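PDB 3W0K: bifunctional endomannanase/endoglucanase from Caldanaerobius polysaccharolyticus, which probably hydrolyses internal beta-1,4 linkages of mannans and cellulose-like glucans, as a family 5 glycoside hydrolase built on a beta/alpha barrel. Local coordinates for residues A[57-60]-A[61-64]; A[92-95]-A[96-99]; A[149-152]-A[153-157]. All coordinates share one frame; numbering follows the deposited sequence.

Contact 1 of 3, residues A[57-60]-A[61-64]; sequences PDKK and VFEY
Lys60 and Glu63 form a salt bridge across one turn of the chain: Lys60 NZ lies 3.1 Å from Glu63 OE2, on the syn side of that oxygen and 26° out of the carboxylate plane. A second, weak bond from Lys60 NZ reaches Glu63 OE1 at 3.4 Å, leaving the ammonium group closer to one oxygen than to the other. The bend of the lysine at chi2 (71°) carries its outer methylenes past the carboxylate, which the glutamate presents on an extended chain. Both residues are exposed, and the pair lies on the surface.

Three backbone bonds, each skipping two residues, wind the chain beneath it: Val61 N to Asp58 O at 3.1 Å, Phe62 N to Lys59 O at 3.0 Å, and Glu63 N to Lys60 O. They lie at the N-terminal end of helix 62-74, in the connection from strand 38-44 of the eight-stranded TIM barrel. Asp58 adds an Asx turn, its OD1 accepting from Lys60 N at 3.3 Å, with the donor above the carboxylate plane. On the same side chain Asp58 OD2 rests 3.8 Å from Val61 CG2, and the two side chains cross at about a right angle.

Packing centres on buried Phe62. Lys59 CA sits over one face of its ring, offset toward the rim, in a CH-pi contact 4.2 Å from the centroid, while Lys59 CG touches Phe62 CE1 at 3.9 Å. Pro57 CB approaches Phe62 CZ obliquely. Beyond the turn the ring meets Trp48 edge-to-face and also packs on Phe118 of helix 105-121. An alanine in place of Phe62 is likely to leave Lys59 CA and Pro57 CB without their aromatic partner and to open a gap between this turn and helix 105-121.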
ATOM      1  N   PRO A  57     -23.797   0.272  -6.807  1.00 13.65           N
ATOM      2  CA  PRO A  57     -22.799  -0.793  -6.703  1.00 13.10           C
ATOM      3  C   PRO A  57     -23.438  -2.176  -6.684  1.00 13.04           C
ATOM      4  O   PRO A  57     -24.581  -2.333  -6.250  1.00 14.35           O
ATOM      5  CB  PRO A  57     -22.130  -0.488  -5.364  1.00 13.92           C
ATOM      6  CG  PRO A  57     -23.260   0.047  -4.555  1.00 14.87           C
ATOM      7  CD  PRO A  57     -23.929   0.991  -5.528  1.00 14.80           C
ATOM      8  N   ASP A  58     -22.727  -3.160  -7.220  1.00 13.77           N
ATOM      9  CA  ASP A  58     -23.209  -4.533  -7.199  1.00 13.73           C
ATOM     10  C   ASP A  58     -22.707  -5.056  -5.857  1.00 14.90           C
ATOM     11  O   ASP A  58     -21.577  -5.535  -5.749  1.00 14.78           O
ATOM     12  CB  ASP A  58     -22.605  -5.341  -8.353  1.00 15.75           C
ATOM     13  CG  ASP A  58     -23.124  -6.774  -8.410  1.00 18.01           C
ATOM     14  OD1 ASP A  58     -23.863  -7.200  -7.495  1.00 18.51           O
ATOM     15  OD2 ASP A  58     -22.783  -7.481  -9.379  1.00 21.10           O
ATOM     16  N   LYS A  59     -23.546  -4.937  -4.834  1.00 14.87           N
ATOM     17  CA  LYS A  59     -23.183  -5.360  -3.486  1.00 15.89           C
ATOM     18  C   LYS A  59     -22.868  -6.847  -3.338  1.00 16.55           C
ATOM     19  O   LYS A  59     -22.239  -7.253  -2.359  1.00 18.80           O
ATOM     20  CB  LYS A  59     -24.243  -4.891  -2.484  1.00 17.38           C
ATOM     21  CG  LYS A  59     -24.411  -3.371  -2.486  1.00 18.01           C
ATOM     22  CD  LYS A  59     -25.458  -2.887  -1.496  1.00 19.95           C
ATOM     23  CE  LYS A  59     -25.608  -1.372  -1.578  1.00 21.39           C
ATOM     24  NZ  LYS A  59     -26.692  -0.851  -0.696  1.00 23.08           N
ATOM     25  N   LYS A  60     -23.258  -7.646  -4.328  1.00 16.00           N
ATOM     26  CA  LYS A  60     -22.984  -9.084  -4.325  1.00 17.47           C
ATOM     27  C   LYS A  60     -21.467  -9.298  -4.366  1.00 15.90           C
ATOM     28  O   LYS A  60     -20.941 -10.235  -3.766  1.00 16.41           O
ATOM     29  CB  LYS A  60     -23.643  -9.743  -5.545  1.00 20.64           C
ATOM     30  CG  LYS A  60     -23.287 -11.207  -5.783  1.00 25.53           C
ATOM     31  CD  LYS A  60     -23.912 -12.127  -4.750  1.00 30.30           C
ATOM     32  CE  LYS A  60     -23.608 -13.588  -5.059  1.00 31.32           C
ATOM     33  NZ  LYS A  60     -24.208 -14.506  -4.051  1.00 33.11           N
ATOM     34  N   VAL A  61     -20.772  -8.399  -5.059  1.00 13.48           N
ATOM     35  CA  VAL A  61     -19.318  -8.468  -5.187  1.00 13.38           C
ATOM     36  C   VAL A  61     -18.626  -8.312  -3.831  1.00 12.56           C
ATOM     37  O   VAL A  61     -17.552  -8.878  -3.612  1.00 12.50           O
ATOM     38  CB  VAL A  61     -18.801  -7.398  -6.182  1.00 13.02           C
ATOM     39  CG1 VAL A  61     -17.284  -7.473  -6.318  1.00 14.66           C
ATOM     40  CG2 VAL A  61     -19.449  -7.603  -7.547  1.00 13.10           C
ATOM     41  N   PHE A  62     -19.262  -7.590  -2.910  1.00 12.66           N
ATOM     42  CA  PHE A  62     -18.699  -7.377  -1.575  1.00 12.87           C
ATOM     43  C   PHE A  62     -18.546  -8.684  -0.794  1.00 13.01           C
ATOM     44  O   PHE A  62     -17.858  -8.726   0.228  1.00 12.63           O
ATOM     45  CB  PHE A  62     -19.548  -6.389  -0.768  1.00 12.25           C
ATOM     46  CG  PHE A  62     -19.596  -4.999  -1.345  1.00 13.65           C
ATOM     47  CD1 PHE A  62     -20.587  -4.111  -0.938  1.00 13.93           C
ATOM     48  CD2 PHE A  62     -18.660  -4.570  -2.287  1.00 14.25           C
ATOM     49  CE1 PHE A  62     -20.648  -2.817  -1.454  1.00 15.17           C
ATOM     50  CE2 PHE A  62     -18.716  -3.276  -2.809  1.00 14.87           C
ATOM     51  CZ  PHE A  62     -19.710  -2.402  -2.391  1.00 14.90           C
ATOM     52  N   GLU A  63     -19.200  -9.745  -1.262  1.00 13.67           N
ATOM     53  CA  GLU A  63     -19.083 -11.039  -0.601  1.00 15.07           C
ATOM     54  C   GLU A  63     -17.643 -11.538  -0.667  1.00 12.87           C
ATOM     55  O   GLU A  63     -17.213 -12.318   0.182  1.00 12.82           O
ATOM     56  CB  GLU A  63     -20.056 -12.050  -1.201  1.00 16.50           C
ATOM     57  CG  GLU A  63     -21.499 -11.730  -0.848  1.00 20.23           C
ATOM     58  CD  GLU A  63     -22.504 -12.700  -1.445  1.00 23.74           C
ATOM     59  OE1 GLU A  63     -23.712 -12.387  -1.389  1.00 27.60           O
ATOM     60  OE2 GLU A  63     -22.100 -13.766  -1.960  1.00 26.68           O
ATOM     61  N   TYR A  64     -16.899 -11.077  -1.671  1.00 12.18           N
ATOM     62  CA  TYR A  64     -15.493 -11.448  -1.801  1.00 11.89           C
ATOM     63  C   TYR A  64     -14.703 -10.763  -0.697  1.00 11.70           C
ATOM     64  O   TYR A  64     -13.822 -11.368  -0.092  1.00 11.64           O
ATOM     65  CB  TYR A  64     -14.932 -11.033  -3.158  1.00 11.03           C
ATOM     66  CG  TYR A  64     -15.182 -12.041  -4.248  1.00 14.40           C
ATOM     67  CD1 TYR A  64     -14.328 -13.135  -4.417  1.00 15.59           C
ATOM     68  CD2 TYR A  64     -16.255 -11.898  -5.123  1.00 14.50           C
ATOM     69  CE1 TYR A  64     -14.537 -14.059  -5.434  1.00 17.78           C
ATOM     70  CE2 TYR A  64     -16.471 -12.819  -6.147  1.00 17.35           C
ATOM     71  CZ  TYR A  64     -15.610 -13.892  -6.295  1.00 18.91           C
ATOM     72  OH  TYR A  64     -15.814 -14.796  -7.311  1.00 22.15           O
TER

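Contact 2 of 3, residues A[92-95]-A[96-99]; sequences NRND and IERD
Arg93 O is gripped by two donors: Ile96 N, at 3.2 Å with a fairly straight N-H (160°), and the guanidinium NH2 of Arg85. One residue on, Asn94 O accepts from Glu97 N at 3.1 Å, and a water bridges this same Asn94 O (3.0 Å) to Glu97 O (2.8 Å). The successive bonds, each skipping two residues, give a short 3-10 turn.

On the outer side of the turn, Arg93 holds Asp95 side-on, Arg93 NE to Asp95 OD1 at 2.8 Å and Arg93 NH2 to Asp95 OD2 at 2.9 Å. Both oxygens use their syn lone pairs, and the carboxylate lies at the edge of the guanidinium, nearly in its plane. With Asp95 CG lodged between its own backbone N and carbonyl carbon (chi1 63°), the carboxylate turns back toward the arginine. The two bonds fix the rotation of the guanidinium, and Ile96 lies over one face, with CD1 4.2 Å above its centre. The same Ile96 CD1 touches Arg93 CB at 3.6 Å.

Glu97 points its carboxylate the other way, into the protein: OE1 is hydrogen-bonded to Tyr45 OH and Gly88 N, and OE2 makes a salt bridge to Arg85. Arg85 thus serves both Glu97 and Arg93 O. The segment belongs to the long loop between strand 78-83 and helix 105-121; Tyr45 and Arg85 follow strands 38-44 and 78-83 at their C-terminal ends, and Asp99, gripped side-on by Arg98, also bridges to Arg106 at the start of helix 105-121.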
ATOM      1  N   ASN A  92      -2.204   4.718 -11.397  1.00 10.85           N
ATOM      2  CA  ASN A  92      -1.894   4.058 -12.660  1.00 11.60           C
ATOM      3  C   ASN A  92      -3.064   4.283 -13.606  1.00 11.12           C
ATOM      4  O   ASN A  92      -4.217   4.041 -13.240  1.00 10.88           O
ATOM      5  CB  ASN A  92      -1.706   2.554 -12.453  1.00 13.45           C
ATOM      6  CG  ASN A  92      -0.604   2.236 -11.467  1.00 16.70           C
ATOM      7  OD1 ASN A  92       0.529   2.691 -11.615  1.00 18.66           O
ATOM      8  ND2 ASN A  92      -0.933   1.446 -10.455  1.00 19.31           N
ATOM      9  N   ARG A  93      -2.766   4.751 -14.815  1.00 10.32           N
ATOM     10  CA  ARG A  93      -3.792   5.003 -15.823  1.00 10.30           C
ATOM     11  C   ARG A  93      -4.979   5.807 -15.295  1.00  9.65           C
ATOM     12  O   ARG A  93      -6.132   5.375 -15.375  1.00  9.17           O
ATOM     13  CB  ARG A  93      -4.274   3.685 -16.441  1.00 11.55           C
ATOM     14  CG  ARG A  93      -3.194   2.915 -17.196  1.00 14.83           C
ATOM     15  CD  ARG A  93      -2.553   3.772 -18.283  1.00 17.44           C
ATOM     16  NE  ARG A  93      -3.530   4.293 -19.239  1.00 19.19           N
ATOM     17  CZ  ARG A  93      -3.969   3.629 -20.304  1.00 21.65           C
ATOM     18  NH1 ARG A  93      -3.521   2.406 -20.562  1.00 23.31           N
ATOM     19  NH2 ARG A  93      -4.855   4.190 -21.114  1.00 23.23           N
ATOM     20  N   ASN A  94      -4.689   6.982 -14.748  1.00  8.79           N
ATOM     21  CA  ASN A  94      -5.734   7.854 -14.223  1.00  8.69           C
ATOM     22  C   ASN A  94      -6.602   8.374 -15.377  1.00  9.50           C
ATOM     23  O   ASN A  94      -7.753   8.765 -15.169  1.00 10.14           O
ATOM     24  CB  ASN A  94      -5.098   9.023 -13.462  1.00  8.76           C
ATOM     25  CG  ASN A  94      -6.084   9.757 -12.582  1.00  8.39           C
ATOM     26  OD1 ASN A  94      -7.033   9.168 -12.061  1.00  9.14           O
ATOM     27  ND2 ASN A  94      -5.856  11.051 -12.396  1.00  8.10           N
ATOM     28  N   ASP A  95      -6.058   8.327 -16.595  1.00  9.69           N
ATOM     29  CA  ASP A  95      -6.760   8.789 -17.795  1.00 10.41           C
ATOM     30  C   ASP A  95      -7.988   7.942 -18.136  1.00 10.73           C
ATOM     31  O   ASP A  95      -8.846   8.369 -18.909  1.00 10.79           O
ATOM     32  CB  ASP A  95      -5.805   8.817 -18.996  1.00 11.57           C
ATOM     33  CG  ASP A  95      -5.270   7.441 -19.351  1.00 15.12           C
ATOM     34  OD1 ASP A  95      -4.648   6.801 -18.480  1.00 15.20           O
ATOM     35  OD2 ASP A  95      -5.469   7.000 -20.501  1.00 18.49           O
ATOM     36  N   ILE A  96      -8.040   6.730 -17.584  1.00 10.49           N
ATOM     37  CA  ILE A  96      -9.151   5.799 -17.790  1.00 12.88           C
ATOM     38  C   ILE A  96     -10.393   6.268 -17.021  1.00 12.00           C
ATOM     39  O   ILE A  96     -11.519   5.904 -17.363  1.00 12.75           O
ATOM     40  CB  ILE A  96      -8.743   4.358 -17.342  1.00 15.91           C
ATOM     41  CG1 ILE A  96      -7.753   3.767 -18.348  1.00 20.61           C
ATOM     42  CG2 ILE A  96      -9.960   3.453 -17.177  1.00 20.56           C
ATOM     43  CD1 ILE A  96      -7.274   2.372 -17.988  1.00 23.39           C
ATOM     44  N   GLU A  97     -10.186   7.073 -15.982  1.00 10.84           N
ATOM     45  CA  GLU A  97     -11.305   7.590 -15.200  1.00 10.50           C
ATOM     46  C   GLU A  97     -12.031   8.678 -15.973  1.00 10.23           C
ATOM     47  O   GLU A  97     -11.433   9.378 -16.794  1.00 10.74           O
ATOM     48  CB  GLU A  97     -10.816   8.182 -13.874  1.00  9.97           C
ATOM     49  CG  GLU A  97     -10.314   7.157 -12.869  1.00  9.58           C
ATOM     50  CD  GLU A  97     -11.375   6.138 -12.502  1.00  9.95           C
ATOM     51  OE1 GLU A  97     -12.499   6.539 -12.132  1.00 10.29           O
ATOM     52  OE2 GLU A  97     -11.098   4.931 -12.607  1.00 11.45           O
ATOM     53  N   ARG A  98     -13.329   8.805 -15.718  1.00  9.74           N
ATOM     54  CA  ARG A  98     -14.137   9.838 -16.360  1.00 10.22           C
ATOM     55  C   ARG A  98     -13.960  11.138 -15.580  1.00 10.32           C
ATOM     56  O   ARG A  98     -13.734  12.203 -16.157  1.00 10.61           O
ATOM     57  CB  ARG A  98     -15.618   9.446 -16.334  1.00 10.86           C
ATOM     58  CG  ARG A  98     -16.547  10.467 -16.980  1.00 11.65           C
ATOM     59  CD  ARG A  98     -18.011  10.172 -16.673  1.00 11.39           C
ATOM     60  NE  ARG A  98     -18.323  10.407 -15.265  1.00 11.78           N
ATOM     61  CZ  ARG A  98     -19.473  10.089 -14.678  1.00 12.10           C
ATOM     62  NH1 ARG A  98     -20.444   9.509 -15.373  1.00 13.88           N
ATOM     63  NH2 ARG A  98     -19.653  10.361 -13.393  1.00 12.81           N
ATOM     64  N   ASP A  99     -14.023  11.021 -14.257  1.00 10.05           N
ATOM     65  CA  ASP A  99     -13.921  12.158 -13.350  1.00  8.95           C
ATOM     66  C   ASP A  99     -12.563  12.306 -12.681  1.00  9.38           C
ATOM     67  O   ASP A  99     -11.703  11.431 -12.787  1.00  9.67           O
ATOM     68  CB  ASP A  99     -14.967  12.019 -12.240  1.00  9.39           C
ATOM     69  CG  ASP A  99     -16.363  11.787 -12.773  1.00 10.65           C
ATOM     70  OD1 ASP A  99     -16.679  12.296 -13.867  1.00 11.60           O
ATOM     71  OD2 ASP A  99     -17.149  11.104 -12.085  1.00 10.19           O
TER
HETATM   72  O   HOH W   1      -9.281  11.107 -16.345  1.00 16.49           O

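Contact 3 of 3, residues A[149-152]-A[153-157]; sequences ENHA and SLIIR
Ile155 lies over one face of the His151 imidazole, CG1 standing 3.5 Å above the ring plane and offset toward the rim, a CH-pi contact between residues one turn apart on helix 148-165. This helix is the crossover of a beta-alpha-beta unit, between barrel strands 130-133 and 170-174. Of the ring atoms, His151 NE2 is the one nearest this methylene, and Ile155 CD1 follows at 3.8 Å from the same NE2. With CG anti to the backbone N (chi1 167°), the imidazole swings along the helix toward Ile155. Both residues are buried, and the His151 side chain also packs on Met183 and Leu186.

On another side Leu154 fits against Leu101 and Gln108, while Arg157 reaches Asp109 of helix 105-121 in a salt bridge. Asn150 turns back to the start of the helix, OD1 taking Thr147 N and ND2 giving to Gly145 O.

What spaces these groups is regular alpha-helical bonding. Ile155 N meets His151 O at 2.9 Å and Ile156 N meets Ala152 O at 2.8 Å, both nearly along the C=O axis, whereas the Leu154 N bond to Asn150 O is tilted from the carbonyl plane. Glu149 O is doubly held: Ser153 N at 3.0 Å and Ser153 OG at 3.1 Å reach it from opposite faces of its carbonyl plane.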
ATOM      1  N   GLU A 149      -4.635  21.641   0.568  1.00 12.90           N
ATOM      2  CA  GLU A 149      -5.926  22.078   1.082  1.00 14.15           C
ATOM      3  C   GLU A 149      -7.108  21.242   0.590  1.00 12.36           C
ATOM      4  O   GLU A 149      -7.919  20.790   1.401  1.00 12.16           O
ATOM      5  CB  GLU A 149      -6.157  23.555   0.749  1.00 17.64           C
ATOM      6  CG  GLU A 149      -7.424  24.142   1.361  1.00 24.66           C
ATOM      7  CD  GLU A 149      -7.580  25.627   1.080  1.00 29.85           C
ATOM      8  OE1 GLU A 149      -6.575  26.366   1.178  1.00 34.03           O
ATOM      9  OE2 GLU A 149      -8.711  26.057   0.768  1.00 33.95           O
ATOM     10  N   ASN A 150      -7.225  21.028  -0.722  1.00 11.51           N
ATOM     11  CA  ASN A 150      -8.359  20.242  -1.198  1.00 10.57           C
ATOM     12  C   ASN A 150      -8.252  18.753  -0.879  1.00 10.61           C
ATOM     13  O   ASN A 150      -9.267  18.092  -0.653  1.00 11.29           O
ATOM     14  CB  ASN A 150      -8.750  20.538  -2.666  1.00 10.01           C
ATOM     15  CG  ASN A 150      -7.660  20.213  -3.678  1.00 11.90           C
ATOM     16  OD1 ASN A 150      -6.885  19.272  -3.519  1.00 10.12           O
ATOM     17  ND2 ASN A 150      -7.649  20.968  -4.774  1.00 12.88           N
ATOM     18  N   HIS A 151      -7.025  18.245  -0.786  1.00  9.20           N
ATOM     19  CA  HIS A 151      -6.820  16.846  -0.428  1.00  9.28           C
ATOM     20  C   HIS A 151      -7.246  16.686   1.031  1.00  8.95           C
ATOM     21  O   HIS A 151      -8.004  15.776   1.366  1.00  8.88           O
ATOM     22  CB  HIS A 151      -5.346  16.449  -0.585  1.00  8.81           C
ATOM     23  CG  HIS A 151      -5.002  15.135   0.050  1.00  9.30           C
ATOM     24  ND1 HIS A 151      -4.392  15.045   1.283  1.00  9.85           N
ATOM     25  CD2 HIS A 151      -5.194  13.861  -0.369  1.00 10.42           C
ATOM     26  CE1 HIS A 151      -4.221  13.772   1.595  1.00 10.71           C
ATOM     27  NE2 HIS A 151      -4.698  13.033   0.610  1.00 10.98           N
ATOM     28  N   ALA A 152      -6.774  17.587   1.894  1.00  9.49           N
ATOM     29  CA  ALA A 152      -7.124  17.532   3.311  1.00  9.07           C
ATOM     30  C   ALA A 152      -8.634  17.637   3.516  1.00  9.86           C
ATOM     31  O   ALA A 152      -9.211  16.890   4.303  1.00 10.08           O
ATOM     32  CB  ALA A 152      -6.401  18.640   4.082  1.00  8.59           C
ATOM     33  N   SER A 153      -9.276  18.545   2.785  1.00 10.16           N
ATOM     34  CA  SER A 153     -10.721  18.720   2.899  1.00 10.57           C
ATOM     35  C   SER A 153     -11.472  17.441   2.538  1.00 10.55           C
ATOM     36  O   SER A 153     -12.413  17.057   3.234  1.00 10.35           O
ATOM     37  CB  SER A 153     -11.198  19.885   2.027  1.00 14.39           C
ATOM     38  OG  SER A 153     -10.738  21.123   2.545  1.00 17.45           O
ATOM     39  N   LEU A 154     -11.033  16.764   1.478  1.00  8.89           N
ATOM     40  CA  LEU A 154     -11.674  15.522   1.059  1.00  8.64           C
ATOM     41  C   LEU A 154     -11.443  14.412   2.081  1.00  9.72           C
ATOM     42  O   LEU A 154     -12.356  13.654   2.396  1.00  9.67           O
ATOM     43  CB  LEU A 154     -11.178  15.075  -0.320  1.00  9.77           C
ATOM     44  CG  LEU A 154     -11.819  13.785  -0.855  1.00  8.51           C
ATOM     45  CD1 LEU A 154     -13.337  13.927  -0.949  1.00 10.22           C
ATOM     46  CD2 LEU A 154     -11.219  13.445  -2.215  1.00  9.59           C
ATOM     47  N   ILE A 155     -10.214  14.307   2.581  1.00  9.07           N
ATOM     48  CA  ILE A 155      -9.889  13.292   3.580  1.00  8.89           C
ATOM     49  C   ILE A 155     -10.726  13.511   4.841  1.00 10.21           C
ATOM     50  O   ILE A 155     -11.313  12.572   5.372  1.00  9.34           O
ATOM     51  CB  ILE A 155      -8.382  13.314   3.929  1.00  9.27           C
ATOM     52  CG1 ILE A 155      -7.553  12.903   2.706  1.00  9.98           C
ATOM     53  CG2 ILE A 155      -8.085  12.400   5.115  1.00  9.84           C
ATOM     54  CD1 ILE A 155      -7.810  11.480   2.216  1.00 11.44           C
ATOM     55  N   ILE A 156     -10.818  14.763   5.285  1.00 10.35           N
ATOM     56  CA  ILE A 156     -11.596  15.099   6.476  1.00 10.79           C
ATOM     57  C   ILE A 156     -13.076  14.769   6.276  1.00 10.99           C
ATOM     58  O   ILE A 156     -13.715  14.197   7.164  1.00 11.25           O
ATOM     59  CB  ILE A 156     -11.393  16.582   6.865  1.00  9.88           C
ATOM     60  CG1 ILE A 156      -9.962  16.785   7.377  1.00 13.20           C
ATOM     61  CG2 ILE A 156     -12.394  16.999   7.941  1.00 12.17           C
ATOM     62  CD1 ILE A 156      -9.559  18.239   7.525  1.00 14.18           C
ATOM     63  N   ARG A 157     -13.606  15.071   5.093  1.00  9.76           N
ATOM     64  CA  ARG A 157     -15.003  14.774   4.797  1.00  9.29           C
ATOM     65  C   ARG A 157     -15.249  13.265   4.859  1.00  9.71           C
ATOM     66  O   ARG A 157     -16.229  12.810   5.444  1.00  9.90           O
ATOM     67  CB  ARG A 157     -15.393  15.290   3.407  1.00 10.29           C
ATOM     68  CG  ARG A 157     -16.828  14.945   3.046  1.00 12.42           C
ATOM     69  CD  ARG A 157     -17.190  15.252   1.605  1.00 11.16           C
ATOM     70  NE  ARG A 157     -18.522  14.729   1.317  1.00 11.99           N
ATOM     71  CZ  ARG A 157     -19.035  14.568   0.101  1.00 12.27           C
ATOM     72  NH1 ARG A 157     -18.333  14.897  -0.979  1.00 12.45           N
ATOM     73  NH2 ARG A 157     -20.242  14.032  -0.033  1.00 12.78           N
TER

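How the contacts relate
The three contacts are local and lie in series along the chain without touching; contacts 2 and 3 come nearest, with about 11 Å between their closest atoms. Contacts 1 and 2 are surface turns wound by bonds that skip two residues, each carrying an exposed charged pair outside; contact 3, partly buried, is regular alpha-helix with a CH-pi contact between two buried side chains. All three border helix 105-121: contact 1 packs aromatic and aliphatic groups on it, contact 2 reaches its start through a carboxylate, and contact 3 meets it with leucine and arginine. Contact 2 alone sends a carboxylate among residues that follow the barrel strands.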